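Local coordinates for CCMAN5 (Cellulosimicrobium cellulans, PDB 2XSG), which hydrolyses alpha-mannosidic linkages as a family 92 glycosidase and enables mannose-6-phosphate modification of yeast-produced human lysosomal enzymes, at residues V146-F151 against L273-I278; T346-W351 against Y371-Q376; D578-L583 against W620-A625. One frame throughout, in Å; residues are numbered along the deposited sequence.

In the fold
Three contacts follow one another along the chain, and none nests in or crosses another. Contact 1 closes 121 residues, largely strand, and ties the antiparallel sheet of the N-terminal domain to helix 275-290, which falls in the range of the catalytic domain. Contact 2 closes 19 residues, made up mostly of helix 353-366 and the start of helix 368-387. It joins the loop and short strand before helix 353-366 to helix 368-387. Contact 3 closes 36 residues and sets a 3-10 turn beside strand 618-623, on the far side of the chain's centre from the other two. The centres of contacts 1 and 2 are about 30 Å apart, and those of contacts 1 and 3 about 48 Å.

Contact 1: residues V146-F151 against L273-I278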
loop_
_atom_site.group_PDB
_atom_site.type_symbol
_atom_site.label_atom_id
_atom_site.label_comp_id
_atom_site.label_asym_id
_atom_site.label_seq_id
_atom_site.Cartn_x
_atom_site.Cartn_y
_atom_site.Cartn_z
ATOM N N VAL A 146 -18.835 1.873 -12.805
ATOM C CA VAL A 146 -19.763 1.997 -13.925
ATOM C C VAL A 146 -19.149 1.408 -15.159
ATOM O O VAL A 146 -17.925 1.512 -15.355
ATOM C CB VAL A 146 -20.271 3.453 -14.185
ATOM C CG1 VAL A 146 -21.037 3.929 -12.988
ATOM C CG2 VAL A 146 -19.116 4.424 -14.529
ATOM N N HIS A 147 -20.014 0.785 -15.959
ATOM C CA HIS A 147 -19.658 0.069 -17.183
ATOM C C HIS A 147 -20.441 0.627 -18.378
ATOM O O HIS A 147 -21.659 0.896 -18.273
ATOM C CB HIS A 147 -20.038 -1.403 -17.067
ATOM C CG HIS A 147 -19.423 -2.115 -15.903
ATOM N ND1 HIS A 147 -18.646 -3.246 -16.054
ATOM C CD2 HIS A 147 -19.501 -1.885 -14.571
ATOM C CE1 HIS A 147 -18.245 -3.664 -14.867
ATOM N NE2 HIS A 147 -18.751 -2.859 -13.950
ATOM N N ARG A 148 -19.737 0.789 -19.500
ATOM C CA ARG A 148 -20.368 1.007 -20.813
ATOM C C ARG A 148 -19.775 0.057 -21.859
ATOM O O ARG A 148 -18.555 0.081 -22.109
ATOM C CB ARG A 148 -20.201 2.463 -21.275
ATOM C CG ARG A 148 -20.932 2.776 -22.575
ATOM C CD ARG A 148 -20.914 4.255 -22.867
ATOM N NE ARG A 148 -19.548 4.794 -22.918
ATOM C CZ ARG A 148 -19.269 6.084 -22.792
ATOM N NH1 ARG A 148 -20.262 6.954 -22.587
ATOM N NH2 ARG A 148 -18.010 6.511 -22.854
ATOM N N TYR A 149 -20.636 -0.764 -22.467
ATOM C CA TYR A 149 -20.233 -1.770 -23.458
ATOM C C TYR A 149 -20.869 -1.524 -24.813
ATOM O O TYR A 149 -22.059 -1.189 -24.900
ATOM C CB TYR A 149 -20.634 -3.181 -22.991
ATOM C CG TYR A 149 -19.944 -3.614 -21.735
ATOM C CD1 TYR A 149 -20.603 -3.569 -20.513
ATOM C CD2 TYR A 149 -18.623 -4.069 -21.764
ATOM C CE1 TYR A 149 -19.968 -3.966 -19.344
ATOM C CE2 TYR A 149 -17.979 -4.458 -20.598
ATOM C CZ TYR A 149 -18.653 -4.396 -19.390
ATOM O OH TYR A 149 -18.030 -4.778 -18.229
ATOM N N ALA A 150 -20.086 -1.688 -25.873
ATOM C CA ALA A 150 -20.627 -1.693 -27.240
ATOM C C ALA A 150 -20.418 -3.046 -27.890
ATOM O O ALA A 150 -19.284 -3.432 -28.144
ATOM C CB ALA A 150 -19.972 -0.578 -28.096
ATOM N N PHE A 151 -21.503 -3.760 -28.182
ATOM C CA PHE A 151 -21.426 -5.102 -28.789
ATOM C C PHE A 151 -21.590 -5.024 -30.307
ATOM O O PHE A 151 -22.210 -4.089 -30.794
ATOM C CB PHE A 151 -22.541 -5.989 -28.228
ATOM C CG PHE A 151 -22.311 -6.445 -26.816
ATOM C CD1 PHE A 151 -22.484 -5.570 -25.753
ATOM C CD2 PHE A 151 -21.948 -7.766 -26.554
ATOM C CE1 PHE A 151 -22.292 -5.999 -24.432
ATOM C CE2 PHE A 151 -21.755 -8.203 -25.244
ATOM C CZ PHE A 151 -21.920 -7.318 -24.183
ATOM N N LEU A 273 -26.469 11.087 -13.440
ATOM C CA LEU A 273 -25.285 11.423 -14.215
ATOM C C LEU A 273 -24.976 10.355 -15.247
ATOM O O LEU A 273 -25.218 9.166 -15.032
ATOM C CB LEU A 273 -24.066 11.657 -13.311
ATOM C CG LEU A 273 -24.186 12.686 -12.173
ATOM C CD1 LEU A 273 -22.929 12.677 -11.347
ATOM C CD2 LEU A 273 -24.529 14.107 -12.657
ATOM N N SER A 274 -24.460 10.812 -16.384
ATOM C CA SER A 274 -24.025 9.943 -17.469
ATOM C C SER A 274 -22.674 9.298 -17.130
ATOM O O SER A 274 -21.949 9.770 -16.235
ATOM C CB SER A 274 -23.872 10.771 -18.750
ATOM O OG SER A 274 -22.817 11.709 -18.575
ATOM N N PHE A 275 -22.347 8.222 -17.851
ATOM C CA PHE A 275 -21.038 7.581 -17.743
ATOM C C PHE A 275 -19.892 8.601 -17.870
ATOM O O PHE A 275 -19.016 8.655 -17.013
ATOM C CB PHE A 275 -20.908 6.468 -18.785
ATOM C CG PHE A 275 -19.604 5.719 -18.729
ATOM C CD1 PHE A 275 -18.481 6.187 -19.420
ATOM C CD2 PHE A 275 -19.500 4.532 -18.007
ATOM C CE1 PHE A 275 -17.260 5.495 -19.369
ATOM C CE2 PHE A 275 -18.303 3.831 -17.953
ATOM C CZ PHE A 275 -17.171 4.313 -18.642
ATOM N N ASP A 276 -19.929 9.411 -18.932
ATOM C CA ASP A 276 -18.891 10.416 -19.204
ATOM C C ASP A 276 -18.683 11.386 -18.053
ATOM O O ASP A 276 -17.527 11.712 -17.723
ATOM C CB ASP A 276 -19.196 11.210 -20.494
ATOM C CG ASP A 276 -18.973 10.395 -21.757
ATOM O OD1 ASP A 276 -18.429 9.273 -21.667
ATOM O OD2 ASP A 276 -19.354 10.878 -22.848
ATOM N N ALA A 277 -19.789 11.848 -17.456
ATOM C CA ALA A 277 -19.743 12.788 -16.326
ATOM C C ALA A 277 -19.220 12.153 -15.037
ATOM O O ALA A 277 -18.524 12.806 -14.272
ATOM C CB ALA A 277 -21.114 13.444 -16.079
ATOM N N ILE A 278 -19.566 10.895 -14.796
ATOM C CA ILE A 278 -18.983 10.168 -13.668
ATOM C C ILE A 278 -17.480 9.958 -13.869
ATOM O O ILE A 278 -16.692 10.185 -12.952
ATOM C CB ILE A 278 -19.719 8.820 -13.396
ATOM C CG1 ILE A 278 -21.186 9.077 -13.024
ATOM C CG2 ILE A 278 -19.017 8.038 -12.287
ATOM C CD1 ILE A 278 -22.139 7.852 -13.283
#
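A salt bridge, ring packing and aliphatic packing join strand 144-150 to the first turn of helix 275-290. The charged part pairs R148 with D276. R148 bends at chi3 (56°) and presents its end to a single oxygen. D276 OD1 receives R148 NH2 on its syn lone pair, at 3.0 Å. R148 NH1 meets the same D276 OD1 at 3.1 Å, from above the carboxylate plane. Guanidinium and carboxylate stand 85° apart. R148 NH2 also bridges to E137.

The ring of F275 packs against the same arginine. F275 CD1 sits over the centre of the guanidinium, 3.5 Å from R148 CZ, with the planes 40° apart. R148 CB makes a CH-pi contact over the ring face, 4.1 Å from the F275 centroid. An alanine in place of R148 would remove the guanidinium, and would probably cost D276 and E137 their shared counter-charge and strip cover from F275.

The aliphatic part is V146. V146 CG2 touches F275 CD2 at 3.5 Å, and its other branch reaches the tip of I278. S274 is the N-cap: its OG accepts from A277 N and so helps fix the helix start.

Strand 144-150 lies between strands 133-140 and 248-255 in the sheet. F275 also touches E137 of the first, I278 touches Q251 of the second, and H147 turns away from the helix onto strand 80-84.

Contact 2: residues T346-W351 against Y371-Q376; sequences TYYDSW and YRDMVQ
D373 has CG anti to its carbonyl carbon (chi1 -82°), which swings the carboxylate off helix 368-387 toward T346. Y348 takes the same kind of rotamer (chi1 -63°), and its ring comes down beside that aspartate. M374 is extended beyond CG (chi2 179°), and its CG lies against the Y348 ring.

One carboxylate oxygen does most of the polar work. T346 N donates to D373 OD2 at 3.1 Å in a nearly straight bond, arriving from well above the carboxylate plane. A water donates to the same D373 OD2 at 2.6 Å. This water is also hydrogen-bonded to Y348 OH, 2.8 Å away, in the plane of the tyrosine ring. D373 and Y348 are therefore tied through the water as well as by packing, since D373 CB meets the ring edge 3.6 Å from Y348 CE1.

Helix 368-387 belongs to the helical catalytic domain, whose clan is built on an (alpha/alpha)6 barrel. Strand 348-349, which pairs antiparallel with strand 323-324, runs past this helix. S377, one turn on from D373, bonds through OG to both Y348 N and D373 O.

The apolar side of the contact is M374. M374 CG packs against Y348 CD1 at 4.1 Å, while its side chain also touches N34 and F360. W351 meets the helix backbone edge-on: W351 CH2 lies 3.3 Å from M374 O, near the indole plane. The W351 side chain is about 10 Å from a bound bis-tris propane molecule.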
loop_
_atom_site.group_PDB
_atom_site.type_symbol
_atom_site.label_atom_id
_atom_site.label_comp_id
_atom_site.label_asym_id
_atom_site.label_seq_id
_atom_site.Cartn_x
_atom_site.Cartn_y
_atom_site.Cartn_z
ATOM N N THR A 346 -14.298 10.723 8.274
ATOM C CA THR A 346 -14.496 9.587 7.377
ATOM C C THR A 346 -13.768 8.380 7.947
ATOM O O THR A 346 -12.578 8.461 8.310
ATOM C CB THR A 346 -14.007 9.923 5.955
ATOM O OG1 THR A 346 -14.843 10.953 5.432
ATOM C CG2 THR A 346 -14.081 8.708 4.991
ATOM N N TYR A 347 -14.488 7.262 8.035
ATOM C CA TYR A 347 -13.898 6.026 8.533
ATOM C C TYR A 347 -13.226 5.282 7.374
ATOM O O TYR A 347 -13.867 4.950 6.372
ATOM C CB TYR A 347 -14.954 5.153 9.222
ATOM C CG TYR A 347 -14.437 3.841 9.749
ATOM C CD1 TYR A 347 -13.680 3.784 10.919
ATOM C CD2 TYR A 347 -14.699 2.648 9.078
ATOM C CE1 TYR A 347 -13.190 2.569 11.404
ATOM C CE2 TYR A 347 -14.227 1.430 9.571
ATOM C CZ TYR A 347 -13.480 1.400 10.739
ATOM O OH TYR A 347 -13.004 0.199 11.227
ATOM N N TYR A 348 -11.932 5.039 7.528
ATOM C CA TYR A 348 -11.166 4.214 6.610
ATOM C C TYR A 348 -10.868 2.845 7.235
ATOM O O TYR A 348 -10.805 2.702 8.467
ATOM C CB TYR A 348 -9.860 4.933 6.215
ATOM C CG TYR A 348 -10.134 6.225 5.476
ATOM C CD1 TYR A 348 -10.306 7.439 6.162
ATOM C CD2 TYR A 348 -10.271 6.225 4.092
ATOM C CE1 TYR A 348 -10.586 8.617 5.463
ATOM C CE2 TYR A 348 -10.558 7.374 3.403
ATOM C CZ TYR A 348 -10.712 8.563 4.086
ATOM O OH TYR A 348 -11.000 9.678 3.345
ATOM N N ASP A 349 -10.704 1.852 6.362
ATOM C CA ASP A 349 -10.435 0.476 6.755
ATOM C C ASP A 349 -9.653 -0.211 5.640
ATOM O O ASP A 349 -9.678 0.251 4.484
ATOM C CB ASP A 349 -11.751 -0.252 7.029
ATOM C CG ASP A 349 -11.569 -1.558 7.799
ATOM O OD1 ASP A 349 -10.433 -1.895 8.220
ATOM O OD2 ASP A 349 -12.581 -2.276 7.954
ATOM N N SER A 350 -8.979 -1.297 6.009
ATOM C CA SER A 350 -8.117 -2.142 5.147
ATOM C C SER A 350 -6.663 -1.876 5.459
ATOM O O SER A 350 -6.083 -0.921 4.969
ATOM C CB SER A 350 -8.355 -1.959 3.653
ATOM O OG SER A 350 -7.645 -2.956 2.939
ATOM N N TRP A 351 -6.082 -2.723 6.289
ATOM C CA TRP A 351 -4.793 -2.423 6.895
ATOM C C TRP A 351 -3.791 -3.524 6.583
ATOM O O TRP A 351 -4.163 -4.682 6.479
ATOM C CB TRP A 351 -4.976 -2.304 8.401
ATOM C CG TRP A 351 -6.030 -1.289 8.815
ATOM C CD1 TRP A 351 -7.334 -1.539 9.111
ATOM C CD2 TRP A 351 -5.841 0.120 8.978
ATOM N NE1 TRP A 351 -7.985 -0.359 9.444
ATOM C CE2 TRP A 351 -7.085 0.670 9.368
ATOM C CE3 TRP A 351 -4.735 0.973 8.835
ATOM C CZ2 TRP A 351 -7.252 2.029 9.636
ATOM C CZ3 TRP A 351 -4.905 2.336 9.084
ATOM C CH2 TRP A 351 -6.158 2.850 9.472
ATOM N N TYR A 371 -4.839 11.877 6.606
ATOM C CA TYR A 371 -4.040 11.170 7.608
ATOM C C TYR A 371 -4.738 11.168 8.950
ATOM O O TYR A 371 -4.810 10.123 9.594
ATOM C CB TYR A 371 -2.673 11.833 7.731
ATOM C CG TYR A 371 -1.816 11.450 8.922
ATOM C CD1 TYR A 371 -1.783 12.260 10.051
ATOM C CD2 TYR A 371 -0.965 10.343 8.877
ATOM C CE1 TYR A 371 -0.975 11.974 11.127
ATOM C CE2 TYR A 371 -0.147 10.027 9.968
ATOM C CZ TYR A 371 -0.162 10.855 11.090
ATOM O OH TYR A 371 0.636 10.600 12.177
ATOM N N ARG A 372 -5.240 12.330 9.372
ATOM C CA ARG A 372 -5.965 12.406 10.629
ATOM C C ARG A 372 -7.149 11.420 10.610
ATOM O O ARG A 372 -7.337 10.660 11.561
ATOM C CB ARG A 372 -6.431 13.831 10.957
ATOM C CG ARG A 372 -7.028 13.934 12.378
ATOM C CD ARG A 372 -7.691 15.281 12.748
ATOM N NE ARG A 372 -7.904 15.316 14.205
ATOM C CZ ARG A 372 -8.922 14.722 14.831
ATOM N NH1 ARG A 372 -9.858 14.071 14.137
ATOM N NH2 ARG A 372 -9.021 14.778 16.156
ATOM N N ASP A 373 -7.922 11.400 9.525
ATOM C CA ASP A 373 -9.094 10.512 9.484
ATOM C C ASP A 373 -8.676 9.041 9.567
ATOM O O ASP A 373 -9.326 8.235 10.226
ATOM C CB ASP A 373 -9.958 10.755 8.245
ATOM C CG ASP A 373 -10.915 11.950 8.402
ATOM O OD1 ASP A 373 -10.865 12.678 9.420
ATOM O OD2 ASP A 373 -11.721 12.153 7.470
ATOM N N MET A 374 -7.576 8.702 8.896
ATOM C CA MET A 374 -7.044 7.355 8.954
ATOM C C MET A 374 -6.659 6.924 10.375
ATOM O O MET A 374 -6.957 5.805 10.792
ATOM C CB MET A 374 -5.852 7.238 8.012
ATOM C CG MET A 374 -6.241 7.331 6.546
ATOM S SD MET A 374 -4.780 7.203 5.505
ATOM C CE MET A 374 -5.510 7.115 3.864
ATOM N N VAL A 375 -5.981 7.809 11.110
ATOM C CA VAL A 375 -5.558 7.491 12.463
ATOM C C VAL A 375 -6.774 7.371 13.375
ATOM O O VAL A 375 -6.851 6.446 14.185
ATOM C CB VAL A 375 -4.541 8.517 13.023
ATOM C CG1 VAL A 375 -4.175 8.158 14.471
ATOM C CG2 VAL A 375 -3.260 8.552 12.119
ATOM N N GLN A 376 -7.719 8.298 13.230
ATOM C CA GLN A 376 -8.966 8.241 13.983
ATOM C C GLN A 376 -9.684 6.926 13.706
ATOM O O GLN A 376 -10.252 6.313 14.619
ATOM C CB GLN A 376 -9.885 9.424 13.654
ATOM C CG GLN A 376 -11.239 9.433 14.450
ATOM C CD GLN A 376 -11.084 9.587 15.964
ATOM O OE1 GLN A 376 -11.233 10.688 16.502
ATOM N NE2 GLN A 376 -10.820 8.475 16.663
HETATM O O HOH W 1 -11.005 11.911 4.953
#

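Contact 3: residues D578-L583 against W620-A625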
loop_
_atom_site.group_PDB
_atom_site.type_symbol
_atom_site.label_atom_id
_atom_site.label_comp_id
_atom_site.label_asym_id
_atom_site.label_seq_id
_atom_site.Cartn_x
_atom_site.Cartn_y
_atom_site.Cartn_z
ATOM N N ASP A 578 30.997 -4.929 -6.397
ATOM C CA ASP A 578 30.640 -6.285 -5.963
ATOM C C ASP A 578 29.193 -6.324 -5.469
ATOM O O ASP A 578 28.897 -5.897 -4.343
ATOM C CB ASP A 578 31.599 -6.786 -4.859
ATOM C CG ASP A 578 31.343 -8.251 -4.441
ATOM O OD1 ASP A 578 30.300 -8.860 -4.803
ATOM O OD2 ASP A 578 32.202 -8.811 -3.726
ATOM N N GLY A 579 28.302 -6.837 -6.321
ATOM C CA GLY A 579 26.915 -7.075 -5.951
ATOM C C GLY A 579 26.681 -7.817 -4.640
ATOM O O GLY A 579 25.678 -7.589 -3.966
ATOM N N LYS A 580 27.593 -8.717 -4.287
ATOM C CA LYS A 580 27.445 -9.544 -3.083
ATOM C C LYS A 580 27.726 -8.764 -1.781
ATOM O O LYS A 580 27.315 -9.193 -0.696
ATOM C CB LYS A 580 28.338 -10.791 -3.201
ATOM C CG LYS A 580 28.122 -11.885 -2.152
ATOM C CD LYS A 580 26.970 -12.867 -2.489
ATOM C CE LYS A 580 26.846 -13.949 -1.391
ATOM N NZ LYS A 580 25.491 -14.627 -1.290
ATOM N N ALA A 581 28.399 -7.617 -1.884
ATOM C CA ALA A 581 28.687 -6.793 -0.702
ATOM C C ALA A 581 27.530 -5.857 -0.308
ATOM O O ALA A 581 27.652 -5.072 0.634
ATOM C CB ALA A 581 29.988 -5.989 -0.910
ATOM N N MET A 582 26.421 -5.942 -1.040
ATOM C CA MET A 582 25.238 -5.149 -0.756
ATOM C C MET A 582 24.372 -5.852 0.297
ATOM O O MET A 582 23.680 -6.827 -0.013
ATOM C CB MET A 582 24.440 -4.911 -2.052
ATOM C CG MET A 582 23.126 -4.120 -1.879
ATOM S SD MET A 582 23.300 -2.500 -1.103
ATOM C CE MET A 582 24.468 -1.636 -2.167
ATOM N N LEU A 583 24.401 -5.354 1.532
ATOM C CA LEU A 583 23.703 -6.030 2.651
ATOM C C LEU A 583 22.305 -5.465 2.860
ATOM O O LEU A 583 21.441 -6.114 3.474
ATOM C CB LEU A 583 24.520 -5.923 3.949
ATOM C CG LEU A 583 25.959 -6.439 3.855
ATOM C CD1 LEU A 583 26.604 -6.456 5.222
ATOM C CD2 LEU A 583 26.017 -7.828 3.197
ATOM N N TRP A 620 23.136 -2.016 -7.287
ATOM C CA TRP A 620 23.348 -3.434 -7.001
ATOM C C TRP A 620 22.251 -3.974 -6.100
ATOM O O TRP A 620 21.932 -3.387 -5.066
ATOM C CB TRP A 620 24.702 -3.657 -6.336
ATOM C CG TRP A 620 25.820 -3.660 -7.323
ATOM C CD1 TRP A 620 26.835 -2.738 -7.424
ATOM C CD2 TRP A 620 26.030 -4.613 -8.370
ATOM N NE1 TRP A 620 27.671 -3.083 -8.453
ATOM C CE2 TRP A 620 27.202 -4.220 -9.059
ATOM C CE3 TRP A 620 25.360 -5.775 -8.780
ATOM C CZ2 TRP A 620 27.716 -4.950 -10.141
ATOM C CZ3 TRP A 620 25.867 -6.496 -9.863
ATOM C CH2 TRP A 620 27.033 -6.078 -10.532
ATOM N N ASN A 621 21.666 -5.090 -6.521
ATOM C CA ASN A 621 20.626 -5.757 -5.749
ATOM C C ASN A 621 20.982 -7.196 -5.465
ATOM O O ASN A 621 21.074 -8.014 -6.384
ATOM C CB ASN A 621 19.278 -5.651 -6.452
ATOM C CG ASN A 621 18.695 -4.265 -6.334
ATOM O OD1 ASN A 621 17.977 -3.969 -5.381
ATOM N ND2 ASN A 621 19.063 -3.382 -7.261
ATOM N N ARG A 622 21.225 -7.474 -4.183
ATOM C CA ARG A 622 21.551 -8.813 -3.716
ATOM C C ARG A 622 20.304 -9.585 -3.288
ATOM O O ARG A 622 20.205 -10.800 -3.505
ATOM C CB ARG A 622 22.571 -8.761 -2.560
ATOM C CG ARG A 622 22.840 -10.135 -1.916
ATOM C CD ARG A 622 23.957 -10.121 -0.875
ATOM N NE ARG A 622 24.053 -11.424 -0.197
ATOM C CZ ARG A 622 24.894 -11.718 0.795
ATOM N NH1 ARG A 622 25.777 -10.833 1.243
ATOM N NH2 ARG A 622 24.865 -12.928 1.331
ATOM N N TYR A 623 19.343 -8.884 -2.696
ATOM C CA TYR A 623 18.197 -9.561 -2.097
ATOM C C TYR A 623 16.855 -9.355 -2.810
ATOM O O TYR A 623 16.546 -8.266 -3.284
ATOM C CB TYR A 623 18.065 -9.152 -0.629
ATOM C CG TYR A 623 19.266 -9.514 0.239
ATOM C CD1 TYR A 623 20.269 -8.581 0.495
ATOM C CD2 TYR A 623 19.370 -10.764 0.834
ATOM C CE1 TYR A 623 21.357 -8.892 1.309
ATOM C CE2 TYR A 623 20.465 -11.092 1.635
ATOM C CZ TYR A 623 21.448 -10.148 1.870
ATOM O OH TYR A 623 22.528 -10.452 2.671
ATOM N N ILE A 624 16.073 -10.435 -2.869
ATOM C CA ILE A 624 14.646 -10.385 -3.246
ATOM C C ILE A 624 13.830 -10.415 -1.956
ATOM O O ILE A 624 14.409 -10.408 -0.875
ATOM C CB ILE A 624 14.240 -11.539 -4.237
ATOM C CG1 ILE A 624 14.775 -12.901 -3.766
ATOM C CG2 ILE A 624 14.739 -11.219 -5.661
ATOM C CD1 ILE A 624 14.258 -14.100 -4.568
ATOM N N ALA A 625 12.505 -10.414 -2.057
ATOM C CA ALA A 625 11.647 -10.255 -0.886
ATOM C C ALA A 625 11.170 -11.578 -0.309
ATOM O O ALA A 625 10.479 -11.596 0.701
ATOM C CB ALA A 625 10.468 -9.341 -1.196
HETATM O O HOH W 2 22.080 -8.442 4.854
#
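R622 reaches out of strand 618-623 as a fully extended chain, with CG anti to the backbone N (chi1 174°). R622 CB starts against two carbonyls of the neighbouring turn and lies 3.4 Å from M582 O. That oxygen is buried and has no hydrogen-bond partner in the model. R622 CG rests over one face of the Y623 ring. R622 CD passes K580 O at 3.5 Å. R622 NE lies near K580 CE and NZ. At the tip the guanidinium is sandwiched: K580 CE lies over one face, toward its rim, and Y623 OH lies over the centre of the opposite face of the R622 guanidinium, 3.3 Å above its plane. R622 NH1 gives K580 O a weak, bent bond of 3.0 Å (127°) and touches L583 CD2. R622 NH2 comes within 3.2 Å of K580 NZ. These two donors carry like charges, but each bridges to an oxygen of E638, which probably offsets their repulsion.

The turn itself is a short 3-10 segment, 579-581. It opens with an Asx turn, in which D578 OD1 accepts from K580 N. The backbone of G579 crosses one face of the W620 ring, with G579 N over its centre and G579 CA 3.5 Å from W620 CE3. A side-chain carbon at this glycine would collide with the indole. A water donates to both L583 O and Y623 OH, and the latter also bonds to A527.

Strand 618-623 is an outer strand, paired on one side with strand 638-646, which supplies E638. L583, just after the turn, packs on helices 560-570 and 539-542.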